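Local structure of phosphothreonine lyase ospF (Shigella flexneri, 3I0U) at residues 53-58 with 64-69; 93-98 with 110-115; 137-140 with 144-147. The protein is a type III secreted effector that acts as a phosphothreonine lyase, probably removing phosphate from phosphothreonine in host proteins by beta-elimination. All blocks are in the same frame, centred on the assembly; numbering follows the deposited sequence.

Interaction 1: residues 53-58 with 64-69; sequences FQIVNH and IHACRE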
loop_
_atom_site.group_PDB
_atom_site.type_symbol
_atom_site.label_atom_id
_atom_site.label_comp_id
_atom_site.label_asym_id
_atom_site.label_seq_id
_atom_site.Cartn_x
_atom_site.Cartn_y
_atom_site.Cartn_z
ATOM N N PHE A 53 4.014 6.331 12.991
ATOM C CA PHE A 53 2.637 6.249 12.491
ATOM C C PHE A 53 1.639 6.416 13.629
ATOM O O PHE A 53 1.771 5.752 14.670
ATOM C CB PHE A 53 2.375 4.905 11.816
ATOM C CG PHE A 53 3.102 4.718 10.533
ATOM C CD1 PHE A 53 2.446 4.851 9.330
ATOM C CD2 PHE A 53 4.450 4.376 10.521
ATOM C CE1 PHE A 53 3.141 4.673 8.111
ATOM C CE2 PHE A 53 5.140 4.204 9.335
ATOM C CZ PHE A 53 4.498 4.357 8.126
ATOM N N GLN A 54 0.653 7.294 13.435
ATOM C CA GLN A 54 -0.457 7.387 14.364
ATOM C C GLN A 54 -1.533 6.394 13.930
ATOM O O GLN A 54 -1.881 6.325 12.740
ATOM C CB GLN A 54 -1.021 8.795 14.444
ATOM C CG GLN A 54 -1.563 9.169 15.818
ATOM C CD GLN A 54 -2.222 10.537 15.827
ATOM O OE1 GLN A 54 -2.865 10.938 14.850
ATOM N NE2 GLN A 54 -2.076 11.258 16.934
ATOM N N ILE A 55 -2.034 5.634 14.906
ATOM C CA ILE A 55 -3.045 4.607 14.684
ATOM C C ILE A 55 -4.360 5.046 15.309
ATOM O O ILE A 55 -4.395 5.398 16.483
ATOM C CB ILE A 55 -2.622 3.252 15.298
ATOM C CG1 ILE A 55 -1.237 2.829 14.820
ATOM C CG2 ILE A 55 -3.656 2.153 14.997
ATOM C CD1 ILE A 55 -1.249 2.115 13.490
ATOM N N VAL A 56 -5.429 5.046 14.518
ATOM C CA VAL A 56 -6.771 5.346 15.026
ATOM C C VAL A 56 -7.802 4.284 14.623
ATOM O O VAL A 56 -7.771 3.791 13.482
ATOM C CB VAL A 56 -7.253 6.783 14.652
ATOM C CG1 VAL A 56 -6.414 7.838 15.348
ATOM C CG2 VAL A 56 -7.201 7.027 13.159
ATOM N N ASN A 57 -8.676 3.918 15.562
ATOM C CA ASN A 57 -9.797 3.025 15.287
ATOM C C ASN A 57 -11.054 3.655 15.885
ATOM O O ASN A 57 -11.423 3.404 17.055
ATOM C CB ASN A 57 -9.526 1.560 15.805
ATOM C CG ASN A 57 -10.624 0.535 15.375
ATOM O OD1 ASN A 57 -11.343 0.774 14.401
ATOM N ND2 ASN A 57 -10.684 -0.607 16.094
ATOM N N HIS A 58 -11.673 4.533 15.075
ATOM C CA HIS A 58 -12.939 5.264 15.416
ATOM C C HIS A 58 -14.113 4.365 15.024
ATOM O O HIS A 58 -14.081 3.671 14.013
ATOM C CB HIS A 58 -12.966 6.589 14.622
ATOM C CG HIS A 58 -14.215 7.415 14.775
ATOM N ND1 HIS A 58 -14.780 7.719 15.999
ATOM C CD2 HIS A 58 -14.959 8.073 13.850
ATOM C CE1 HIS A 58 -15.841 8.494 15.823
ATOM N NE2 HIS A 58 -15.967 8.732 14.528
ATOM N N ILE A 64 -8.992 0.395 10.613
ATOM C CA ILE A 64 -8.013 0.901 11.552
ATOM C C ILE A 64 -7.016 1.628 10.681
ATOM O O ILE A 64 -6.390 1.004 9.833
ATOM C CB ILE A 64 -7.306 -0.250 12.273
ATOM C CG1 ILE A 64 -8.344 -1.046 13.102
ATOM C CG2 ILE A 64 -6.177 0.315 13.171
ATOM C CD1 ILE A 64 -7.923 -2.435 13.316
ATOM N N HIS A 65 -6.892 2.937 10.902
ATOM C CA HIS A 65 -6.102 3.832 10.064
ATOM C C HIS A 65 -4.695 4.026 10.611
ATOM O O HIS A 65 -4.499 4.107 11.810
ATOM C CB HIS A 65 -6.803 5.192 9.902
ATOM C CG HIS A 65 -8.114 5.103 9.199
ATOM N ND1 HIS A 65 -8.226 5.213 7.836
ATOM C CD2 HIS A 65 -9.371 4.879 9.668
ATOM C CE1 HIS A 65 -9.498 5.084 7.492
ATOM N NE2 HIS A 65 -10.212 4.867 8.582
ATOM N N ALA A 66 -3.726 4.091 9.711
ATOM C CA ALA A 66 -2.349 4.394 10.080
ATOM C C ALA A 66 -1.791 5.512 9.241
ATOM O O ALA A 66 -1.901 5.497 8.021
ATOM C CB ALA A 66 -1.481 3.196 9.953
ATOM N N CYS A 67 -1.168 6.469 9.906
ATOM C CA CYS A 67 -0.932 7.760 9.309
ATOM C C CYS A 67 0.371 8.321 9.870
ATOM O O CYS A 67 0.476 8.606 11.057
ATOM C CB CYS A 67 -2.151 8.619 9.619
ATOM S SG CYS A 67 -2.051 10.279 9.131
ATOM N N ARG A 68 1.382 8.412 9.021
ATOM C CA ARG A 68 2.675 8.924 9.430
ATOM C C ARG A 68 2.614 10.432 9.561
ATOM O O ARG A 68 2.307 11.133 8.588
ATOM C CB ARG A 68 3.758 8.521 8.427
ATOM C CG ARG A 68 5.159 8.982 8.798
ATOM C CD ARG A 68 6.149 7.906 8.443
ATOM N NE ARG A 68 6.199 7.661 7.013
ATOM C CZ ARG A 68 6.841 6.633 6.465
ATOM N NH1 ARG A 68 6.836 6.489 5.148
ATOM N NH2 ARG A 68 7.469 5.748 7.238
ATOM N N GLU A 69 2.926 10.912 10.765
ATOM C CA GLU A 69 2.744 12.329 11.112
ATOM C C GLU A 69 3.737 13.281 10.423
ATOM O O GLU A 69 3.495 14.491 10.316
ATOM C CB GLU A 69 2.641 12.556 12.640
ATOM C CG GLU A 69 3.889 12.301 13.492
ATOM C CD GLU A 69 3.989 13.259 14.708
ATOM O OE1 GLU A 69 5.028 13.229 15.393
ATOM O OE2 GLU A 69 3.051 14.046 14.993
#
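Phe-53 and Arg-68 meet at one end of a beta hairpin formed by strands 53-56 and 63-68. CB of Arg-68 sits over one face of the Phe-53 ring, 4.1 Å from its centroid, a CH-pi contact. The arginine chain bends at chi2 and chi3 and brings the guanidinium back to the ring. NH2 of Arg-68 is 3.4 Å from CZ of Phe-53, and the two planes are 43° apart. On the same side of the sheet, Ile-55 reaches along the partner strand with both branches. Its CD1 touches CB of Ala-66 at 3.7 Å, and its CG2 touches CG2 of Ile-64 at 3.6 Å. On the other side, CG2 of Val-56 lies against CB of His-65. The backbones run antiparallel. Gln-54 pairs with Cys-67 and Val-56 with His-65, two bonds each. Gln-54 N lies 2.7 Å from Cys-67 O.

Further out, Trp-112 and Phe-103 meet the Phe-53 ring and Ile-42 of helix 39-44 packs on Ile-55 and Ile-64. The Arg-68 guanidinium is held by a salt bridge to Asp-110 and by the carbonyls of Ser-104 and Ser-107. Asn-57, just past its strand, bonds to Cys-43 O, Asp-116 and Arg-119. With CG anti to the backbone N (chi1 -173°), its amide crosses the side chain of Ile-64, and CG of Asn-57 lies 3.6 Å from CG1 of Ile-64.

Interaction 2: residues 93-98 with 110-115; sequences LAFQIL and DKWKIT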
loop_
_atom_site.group_PDB
_atom_site.type_symbol
_atom_site.label_atom_id
_atom_site.label_comp_id
_atom_site.label_asym_id
_atom_site.label_seq_id
_atom_site.Cartn_x
_atom_site.Cartn_y
_atom_site.Cartn_z
ATOM N N LEU A 93 -2.885 -12.849 10.703
ATOM C CA LEU A 93 -1.586 -13.437 10.392
ATOM C C LEU A 93 -0.838 -12.613 9.371
ATOM O O LEU A 93 0.306 -12.279 9.602
ATOM C CB LEU A 93 -1.729 -14.860 9.876
ATOM C CG LEU A 93 -0.465 -15.678 9.891
ATOM C CD1 LEU A 93 -0.025 -15.936 11.364
ATOM C CD2 LEU A 93 -0.880 -16.935 9.188
ATOM N N ALA A 94 -1.517 -12.268 8.279
ATOM C CA ALA A 94 -0.946 -11.493 7.214
ATOM C C ALA A 94 -0.527 -10.113 7.668
ATOM O O ALA A 94 0.405 -9.579 7.162
ATOM C CB ALA A 94 -1.930 -11.383 6.073
ATOM N N PHE A 95 -1.246 -9.534 8.617
ATOM C CA PHE A 95 -0.836 -8.282 9.181
ATOM C C PHE A 95 0.471 -8.467 9.930
ATOM O O PHE A 95 1.353 -7.652 9.822
ATOM C CB PHE A 95 -1.917 -7.687 10.095
ATOM C CG PHE A 95 -1.427 -6.517 10.898
ATOM C CD1 PHE A 95 -1.321 -5.267 10.307
ATOM C CD2 PHE A 95 -1.016 -6.675 12.231
ATOM C CE1 PHE A 95 -0.836 -4.185 11.033
ATOM C CE2 PHE A 95 -0.514 -5.630 12.971
ATOM C CZ PHE A 95 -0.430 -4.387 12.409
ATOM N N GLN A 96 0.592 -9.533 10.702
ATOM C CA GLN A 96 1.813 -9.739 11.481
ATOM C C GLN A 96 3.005 -9.919 10.571
ATOM O O GLN A 96 4.077 -9.360 10.821
ATOM C CB GLN A 96 1.669 -10.927 12.443
ATOM C CG GLN A 96 2.997 -11.448 13.015
ATOM C CD GLN A 96 2.796 -12.298 14.270
ATOM O OE1 GLN A 96 2.257 -13.434 14.215
ATOM N NE2 GLN A 96 3.206 -11.741 15.439
ATOM N N ILE A 97 2.783 -10.649 9.493
ATOM C CA ILE A 97 3.786 -10.822 8.481
ATOM C C ILE A 97 4.174 -9.503 7.781
ATOM O O ILE A 97 5.360 -9.256 7.523
ATOM C CB ILE A 97 3.327 -11.908 7.492
ATOM C CG1 ILE A 97 3.458 -13.283 8.169
ATOM C CG2 ILE A 97 4.059 -11.798 6.085
ATOM C CD1 ILE A 97 2.678 -14.295 7.491
ATOM N N LEU A 98 3.195 -8.656 7.530
ATOM C CA LEU A 98 3.413 -7.395 6.836
ATOM C C LEU A 98 3.724 -6.167 7.717
ATOM O O LEU A 98 4.141 -5.129 7.191
ATOM C CB LEU A 98 2.251 -7.082 5.888
ATOM C CG LEU A 98 2.062 -8.102 4.747
ATOM C CD1 LEU A 98 0.980 -7.687 3.799
ATOM C CD2 LEU A 98 3.353 -8.353 3.980
ATOM N N ASP A 110 2.703 6.648 3.255
ATOM C CA ASP A 110 2.497 7.441 4.457
ATOM C C ASP A 110 1.172 7.200 5.166
ATOM O O ASP A 110 1.066 7.482 6.358
ATOM C CB ASP A 110 2.653 8.918 4.123
ATOM C CG ASP A 110 4.095 9.291 3.797
ATOM O OD1 ASP A 110 5.039 8.766 4.443
ATOM O OD2 ASP A 110 4.293 10.123 2.898
ATOM N N LYS A 111 0.181 6.682 4.435
ATOM C CA LYS A 111 -1.179 6.423 4.955
ATOM C C LYS A 111 -1.664 5.028 4.488
ATOM O O LYS A 111 -1.610 4.705 3.293
ATOM C CB LYS A 111 -2.150 7.562 4.576
ATOM C CG LYS A 111 -3.631 7.349 4.882
ATOM C CD LYS A 111 -4.525 8.634 4.709
ATOM C CE LYS A 111 -6.025 8.275 4.633
ATOM N NZ LYS A 111 -7.000 9.152 5.448
ATOM N N TRP A 112 -2.065 4.176 5.433
ATOM C CA TRP A 112 -2.771 2.951 5.089
ATOM C C TRP A 112 -3.900 2.705 6.051
ATOM O O TRP A 112 -4.022 3.392 7.086
ATOM C CB TRP A 112 -1.851 1.741 4.989
ATOM C CG TRP A 112 -0.819 1.589 6.091
ATOM C CD1 TRP A 112 0.413 2.151 6.135
ATOM C CD2 TRP A 112 -0.940 0.805 7.289
ATOM N NE1 TRP A 112 1.064 1.799 7.289
ATOM C CE2 TRP A 112 0.277 0.946 8.006
ATOM C CE3 TRP A 112 -1.956 -0.010 7.827
ATOM C CZ2 TRP A 112 0.501 0.329 9.258
ATOM C CZ3 TRP A 112 -1.730 -0.623 9.056
ATOM C CH2 TRP A 112 -0.516 -0.438 9.765
ATOM N N LYS A 113 -4.757 1.752 5.707
ATOM C CA LYS A 113 -5.755 1.253 6.676
ATOM C C LYS A 113 -5.933 -0.267 6.543
ATOM O O LYS A 113 -5.548 -0.882 5.555
ATOM C CB LYS A 113 -7.097 1.987 6.554
ATOM C CG LYS A 113 -7.856 1.582 5.315
ATOM C CD LYS A 113 -8.905 2.629 4.881
ATOM C CE LYS A 113 -9.733 1.931 3.811
ATOM N NZ LYS A 113 -11.002 2.636 3.605
ATOM N N ILE A 114 -6.520 -0.861 7.567
ATOM C CA ILE A 114 -6.820 -2.278 7.560
ATOM C C ILE A 114 -8.166 -2.538 8.227
ATOM O O ILE A 114 -8.487 -1.936 9.264
ATOM C CB ILE A 114 -5.675 -3.121 8.179
ATOM C CG1 ILE A 114 -5.981 -4.627 8.052
ATOM C CG2 ILE A 114 -5.412 -2.705 9.631
ATOM C CD1 ILE A 114 -4.900 -5.549 8.520
ATOM N N THR A 115 -8.971 -3.383 7.591
ATOM C CA THR A 115 -10.241 -3.868 8.143
ATOM C C THR A 115 -10.037 -4.451 9.519
ATOM O O THR A 115 -9.077 -5.177 9.745
ATOM C CB THR A 115 -10.822 -4.932 7.211
ATOM O OG1 THR A 115 -10.910 -4.363 5.908
ATOM C CG2 THR A 115 -12.181 -5.326 7.589
#
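Phe-95 meets both Trp-112 and Ile-114. The Phe-95 and Trp-112 side chains cross at about a right angle. CE1 of Phe-95 touches the far rim of the indole at CH2 of Trp-112, 4.0 Å away. That CH2 lies at the edge of the phenyl ring, near its plane. CZ3 of Trp-112 is the next indole atom, 4.2 Å from CE1 of Phe-95. With CG of Phe-95 anti to the backbone N (chi1 169°), the ring lies so that CE1 meets the indole while CD1 stays against Ile-114. The contact joins helix 91-102 to strand 111-115, so the helix rests here on one face of the antiparallel sheet. No hydrogen bond crosses between the two segments, and the three touching residues are all buried. Ile-114 approaches nearer the root of the phenyl group. Its chain is fully extended, with chi1 -176° and chi2 176°, and it presents CD1. This methyl carbon lies 4.0 Å from CB of Phe-95 and equally far from CD1 of Phe-95. Ile-42 of helix 39-44 packs on both Phe-95 and Ile-114. NE1 of Trp-112 makes a weak hydrogen bond to O of Leu-102, the last residue of helix 91-102.

Interaction 3: residues 137-140 with 144-147; sequences KSDQ and QYSA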
loop_
_atom_site.group_PDB
_atom_site.type_symbol
_atom_site.label_atom_id
_atom_site.label_comp_id
_atom_site.label_asym_id
_atom_site.label_seq_id
_atom_site.Cartn_x
_atom_site.Cartn_y
_atom_site.Cartn_z
ATOM N N LYS A 137 0.569 9.166 -2.057
ATOM C CA LYS A 137 0.550 10.616 -2.197
ATOM C C LYS A 137 1.688 11.132 -3.052
ATOM O O LYS A 137 2.716 10.500 -3.197
ATOM C CB LYS A 137 0.487 11.373 -0.850
ATOM C CG LYS A 137 0.544 10.574 0.431
ATOM C CD LYS A 137 -0.398 11.174 1.477
ATOM C CE LYS A 137 -1.847 10.602 1.371
ATOM N NZ LYS A 137 -2.960 11.582 1.763
ATOM N N SER A 138 1.509 12.310 -3.602
ATOM C CA SER A 138 2.505 12.902 -4.436
ATOM C C SER A 138 3.550 13.573 -3.563
ATOM O O SER A 138 3.242 13.952 -2.423
ATOM C CB SER A 138 1.819 13.922 -5.332
ATOM O OG SER A 138 1.472 15.068 -4.591
ATOM N N ASP A 139 4.757 13.737 -4.118
ATOM C CA ASP A 139 5.902 14.356 -3.436
ATOM C C ASP A 139 6.503 15.478 -4.262
ATOM O O ASP A 139 7.516 16.066 -3.893
ATOM C CB ASP A 139 6.986 13.314 -3.193
ATOM C CG ASP A 139 7.434 12.594 -4.474
ATOM O OD1 ASP A 139 6.680 12.511 -5.472
ATOM O OD2 ASP A 139 8.572 12.094 -4.473
ATOM N N GLN A 140 5.923 15.754 -5.416
ATOM C CA GLN A 140 6.467 16.805 -6.259
ATOM C C GLN A 140 5.447 17.922 -6.447
ATOM O O GLN A 140 4.341 17.872 -5.911
ATOM C CB GLN A 140 7.000 16.218 -7.578
ATOM C CG GLN A 140 8.340 15.428 -7.376
ATOM C CD GLN A 140 9.182 15.224 -8.669
ATOM O OE1 GLN A 140 8.642 14.952 -9.743
ATOM N NE2 GLN A 140 10.504 15.327 -8.546
ATOM N N GLN A 144 2.670 15.673 -8.754
ATOM C CA GLN A 144 3.393 14.657 -9.525
ATOM C C GLN A 144 4.200 13.694 -8.668
ATOM O O GLN A 144 4.397 13.895 -7.464
ATOM C CB GLN A 144 4.287 15.301 -10.581
ATOM C CG GLN A 144 3.549 16.035 -11.659
ATOM C CD GLN A 144 4.345 16.050 -12.942
ATOM O OE1 GLN A 144 5.117 17.002 -13.232
ATOM N NE2 GLN A 144 4.206 14.970 -13.715
ATOM N N TYR A 145 4.672 12.641 -9.315
ATOM C CA TYR A 145 5.477 11.645 -8.659
ATOM C C TYR A 145 6.906 11.692 -9.125
ATOM O O TYR A 145 7.156 11.761 -10.318
ATOM C CB TYR A 145 4.909 10.293 -8.984
ATOM C CG TYR A 145 3.523 10.097 -8.453
ATOM C CD1 TYR A 145 3.277 10.141 -7.084
ATOM C CD2 TYR A 145 2.452 9.833 -9.313
ATOM C CE1 TYR A 145 2.012 9.931 -6.580
ATOM C CE2 TYR A 145 1.173 9.606 -8.816
ATOM C CZ TYR A 145 0.971 9.656 -7.446
ATOM O OH TYR A 145 -0.272 9.445 -6.907
ATOM N N SER A 146 7.842 11.634 -8.181
ATOM C CA SER A 146 9.241 11.542 -8.532
ATOM C C SER A 146 9.544 10.123 -8.895
ATOM O O SER A 146 8.869 9.215 -8.448
ATOM C CB SER A 146 10.120 11.977 -7.377
ATOM O OG SER A 146 10.122 11.001 -6.385
ATOM N N ALA A 147 10.588 9.935 -9.689
ATOM C CA ALA A 147 11.029 8.605 -10.083
ATOM C C ALA A 147 11.442 7.663 -8.919
ATOM O O ALA A 147 11.280 6.451 -9.026
ATOM C CB ALA A 147 12.121 8.720 -11.085
#
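Asp-139 grips Ser-146 with both carboxylate oxygens, and this is the close-knit part of the contact. Ser-146 N donates to OD1 of Asp-139 at 3.1 Å. Ser-146 OG donates to OD2 of Asp-139 at 2.7 Å. Each oxygen uses its syn lone pair, so the two bonds together fix the rotation of the carboxylate. Beside them, Gln-144 O accepts a bond from Gln-140 N at 3.2 Å and a weak one from Asp-139 N. The Tyr-145 ring turns the edge at CE1 to Lys-137 O, 3.5 Å away. Its hydroxyl reaches Asp-80, and its ring also meets Phe-212.

The solvent side is looser. Gln-140 and Gln-144 are both exposed, and their CB atoms are 4.1 Å apart. The Gln-140 chain is extended beyond CG and lays its amide alongside Ser-146, with NE2 of Gln-140 3.6 Å from CB of Ser-146. The Gln-144 amide takes no part in the bonding between the segments.

Ser-146 OG also accepts a bond from Leu-149 N. The arrangement is a helix N-cap: a serine closes the start of helix 147-166, and an aspartate from the preceding loop holds that serine in turn.

The interactions follow one another along the chain without overlap. Interactions 1 and 2 share the seven-stranded antiparallel sheet, with centres about 11 Å apart. Strands 63-68 and 111-115 are neighbours there, joined by probable backbone hydrogen bonds from Ala-66 N to Trp-112 O and from Ile-64 N to Ile-114 O. The hairpin of interaction 1 therefore continues into the strand on which helix 91-102 rests. Interaction 3 lies in the loop after the next strand, 132-137. Its centre is about 22 Å from that of interaction 1 and about 23 Å from that of interaction 2. It lies on the opposite side of the chain's centre from interaction 2, where the chain leaves the sheet and starts helix 147-166.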